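Local coordinates for protein aryl esterase (Mycobacterium smegmatis, PDB 2Q0Q) that hydrolyses aryl esters and transfers acyl groups to alcohols in water, as an oligomeric member of the SGNH hydrolase family, at residues I5-D10 against F46-E51. Numbering follows the deposited sequence.
Sequences ILCFGD and FEVIEE
Ile5, Cys7 and Gly9 carry the backbone pairing with Glu47, Ile49 and Glu51: the strands run parallel, their axes 4.7 Å apart at the closest and 22° from aligned, joined by five N-H...O=C bonds. This is the edge of the parallel sheet in the alpha/beta fold of SGNH hydrolases, where 46-52 is the outermost strand within the chain and 3-9 turns its other edge to strand 86-90. Parallel pairing of this kind bonds alternate residues of the first strand twice, and Cys7 illustrates it, its N reaching Ile49 O at 2.9 Å while its O accepts Glu51 N.

Side chains then sort by face. Leu6, Ile49, Phe8 and Glu51 lie on the one packed by helix 70-81. Leu6, its chi2 at 65°, sets CD1 against two neighbours, 3.6 Å from Ile49 CG2 and 3.5 Å from the aliphatic Glu51 CG. The Glu51 chain bends at chi2, and in its buried carboxylate OE1 is hydrogen-bonded to Tyr73 and OE2 to His81, with OE2 close to the like-charged Glu51 OE2 of a second subunit. On the other face, against helix 34-42, Cys7 SG touches Val48 CG1 at 3.9 Å; at the start of the pair, Ile5 CD1 meets the edge of the Phe46 ring.

Beyond Gly9, Asp10 N-caps the next helix, which holds Ser11, probably the catalytic serine. At the end of the pairing, Glu51 O receives Gly9 N at 3.1 Å, the donor tilted 34° from the carbonyl plane, and also a CA-H...O contact from Phe8 CA at 3.4 Å.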
loop_
_atom_site.group_PDB
_atom_site.type_symbol
_atom_site.label_atom_id
_atom_site.label_comp_id
_atom_site.label_asym_id
_atom_site.label_seq_id
_atom_site.Cartn_x
_atom_site.Cartn_y
_atom_site.Cartn_z
ATOM N N ILE G 5 8.562 33.806 13.984
ATOM C CA ILE G 5 7.406 33.707 13.093
ATOM C C ILE G 5 7.713 32.843 11.868
ATOM O O ILE G 5 8.517 33.228 11.023
ATOM C CB ILE G 5 6.995 35.111 12.559
ATOM C CG1 ILE G 5 7.030 36.173 13.677
ATOM C CG2 ILE G 5 5.646 35.020 11.871
ATOM C CD1 ILE G 5 6.069 35.914 14.807
ATOM N N LEU G 6 7.071 31.685 11.771
ATOM C CA LEU G 6 7.222 30.788 10.607
ATOM C C LEU G 6 6.153 31.095 9.547
ATOM O O LEU G 6 4.976 31.060 9.854
ATOM C CB LEU G 6 7.065 29.322 11.032
ATOM C CG LEU G 6 6.974 28.260 9.924
ATOM C CD1 LEU G 6 8.282 28.224 9.176
ATOM C CD2 LEU G 6 6.668 26.921 10.530
ATOM N N CYS G 7 6.593 31.369 8.324
ATOM C CA CYS G 7 5.709 31.677 7.184
ATOM C C CYS G 7 5.697 30.443 6.294
ATOM O O CYS G 7 6.640 30.176 5.558
ATOM C CB CYS G 7 6.187 32.906 6.410
ATOM S SG CYS G 7 6.093 34.409 7.421
ATOM N N PHE G 8 4.609 29.683 6.405
ATOM C CA PHE G 8 4.420 28.449 5.657
ATOM C C PHE G 8 3.490 28.711 4.483
ATOM O O PHE G 8 2.352 29.139 4.677
ATOM C CB PHE G 8 3.841 27.357 6.575
ATOM C CG PHE G 8 3.950 25.964 6.011
ATOM C CD1 PHE G 8 5.199 25.357 5.883
ATOM C CD2 PHE G 8 2.829 25.256 5.621
ATOM C CE1 PHE G 8 5.322 24.083 5.378
ATOM C CE2 PHE G 8 2.947 23.972 5.119
ATOM C CZ PHE G 8 4.200 23.389 4.985
ATOM N N GLY G 9 4.001 28.503 3.276
ATOM C CA GLY G 9 3.254 28.839 2.069
ATOM C C GLY G 9 3.734 28.219 0.770
ATOM O O GLY G 9 4.485 27.222 0.768
ATOM N N ASP G 10 3.280 28.822 -0.329
ATOM C CA ASP G 10 3.511 28.306 -1.670
ATOM C C ASP G 10 4.357 29.357 -2.418
ATOM O O ASP G 10 5.151 30.055 -1.786
ATOM C CB ASP G 10 2.161 27.955 -2.340
ATOM C CG ASP G 10 1.163 29.108 -2.292
ATOM O OD1 ASP G 10 1.646 30.250 -2.299
ATOM O OD2 ASP G 10 -0.072 28.859 -2.270
ATOM N N PHE G 46 11.755 40.578 16.391
ATOM C CA PHE G 46 11.169 39.417 15.717
ATOM C C PHE G 46 12.126 38.788 14.723
ATOM O O PHE G 46 13.032 39.444 14.206
ATOM C CB PHE G 46 9.900 39.832 14.957
ATOM C CG PHE G 46 8.821 40.377 15.836
ATOM C CD1 PHE G 46 7.772 39.573 16.255
ATOM C CD2 PHE G 46 8.868 41.694 16.268
ATOM C CE1 PHE G 46 6.766 40.095 17.083
ATOM C CE2 PHE G 46 7.884 42.211 17.084
ATOM C CZ PHE G 46 6.831 41.404 17.498
ATOM N N GLU G 47 11.906 37.505 14.459
ATOM C CA GLU G 47 12.639 36.768 13.456
ATOM C C GLU G 47 11.653 35.997 12.579
ATOM O O GLU G 47 10.863 35.199 13.100
ATOM C CB GLU G 47 13.597 35.785 14.140
ATOM C CG GLU G 47 14.548 35.064 13.189
ATOM C CD GLU G 47 15.305 33.944 13.845
ATOM O OE1 GLU G 47 15.286 33.854 15.099
ATOM O OE2 GLU G 47 15.935 33.141 13.106
ATOM N N VAL G 48 11.727 36.219 11.267
ATOM C CA VAL G 48 10.863 35.552 10.292
ATOM C C VAL G 48 11.579 34.381 9.615
ATOM O O VAL G 48 12.737 34.477 9.223
ATOM C CB VAL G 48 10.345 36.555 9.228
ATOM C CG1 VAL G 48 9.617 35.829 8.076
ATOM C CG2 VAL G 48 9.434 37.568 9.899
ATOM N N ILE G 49 10.863 33.268 9.497
ATOM C CA ILE G 49 11.390 32.048 8.906
ATOM C C ILE G 49 10.594 31.733 7.643
ATOM O O ILE G 49 9.376 31.573 7.709
ATOM C CB ILE G 49 11.276 30.896 9.916
ATOM C CG1 ILE G 49 12.120 31.209 11.161
ATOM C CG2 ILE G 49 11.665 29.584 9.276
ATOM C CD1 ILE G 49 11.492 30.716 12.448
ATOM N N GLU G 50 11.285 31.670 6.506
ATOM C CA GLU G 50 10.669 31.513 5.175
ATOM C C GLU G 50 10.587 30.059 4.761
ATOM O O GLU G 50 11.603 29.435 4.430
ATOM C CB GLU G 50 11.469 32.278 4.125
ATOM C CG GLU G 50 11.535 33.766 4.433
ATOM C CD GLU G 50 12.452 34.556 3.513
ATOM O OE1 GLU G 50 13.503 34.028 3.065
ATOM O OE2 GLU G 50 12.108 35.725 3.258
ATOM N N GLU G 51 9.383 29.510 4.816
ATOM C CA GLU G 51 9.129 28.165 4.320
ATOM C C GLU G 51 8.019 28.203 3.266
ATOM O O GLU G 51 6.946 27.649 3.457
ATOM C CB GLU G 51 8.792 27.214 5.471
ATOM C CG GLU G 51 9.984 26.920 6.399
ATOM C CD GLU G 51 10.939 25.878 5.876
ATOM O OE1 GLU G 51 10.624 25.168 4.879
ATOM O OE2 GLU G 51 12.004 25.702 6.524
#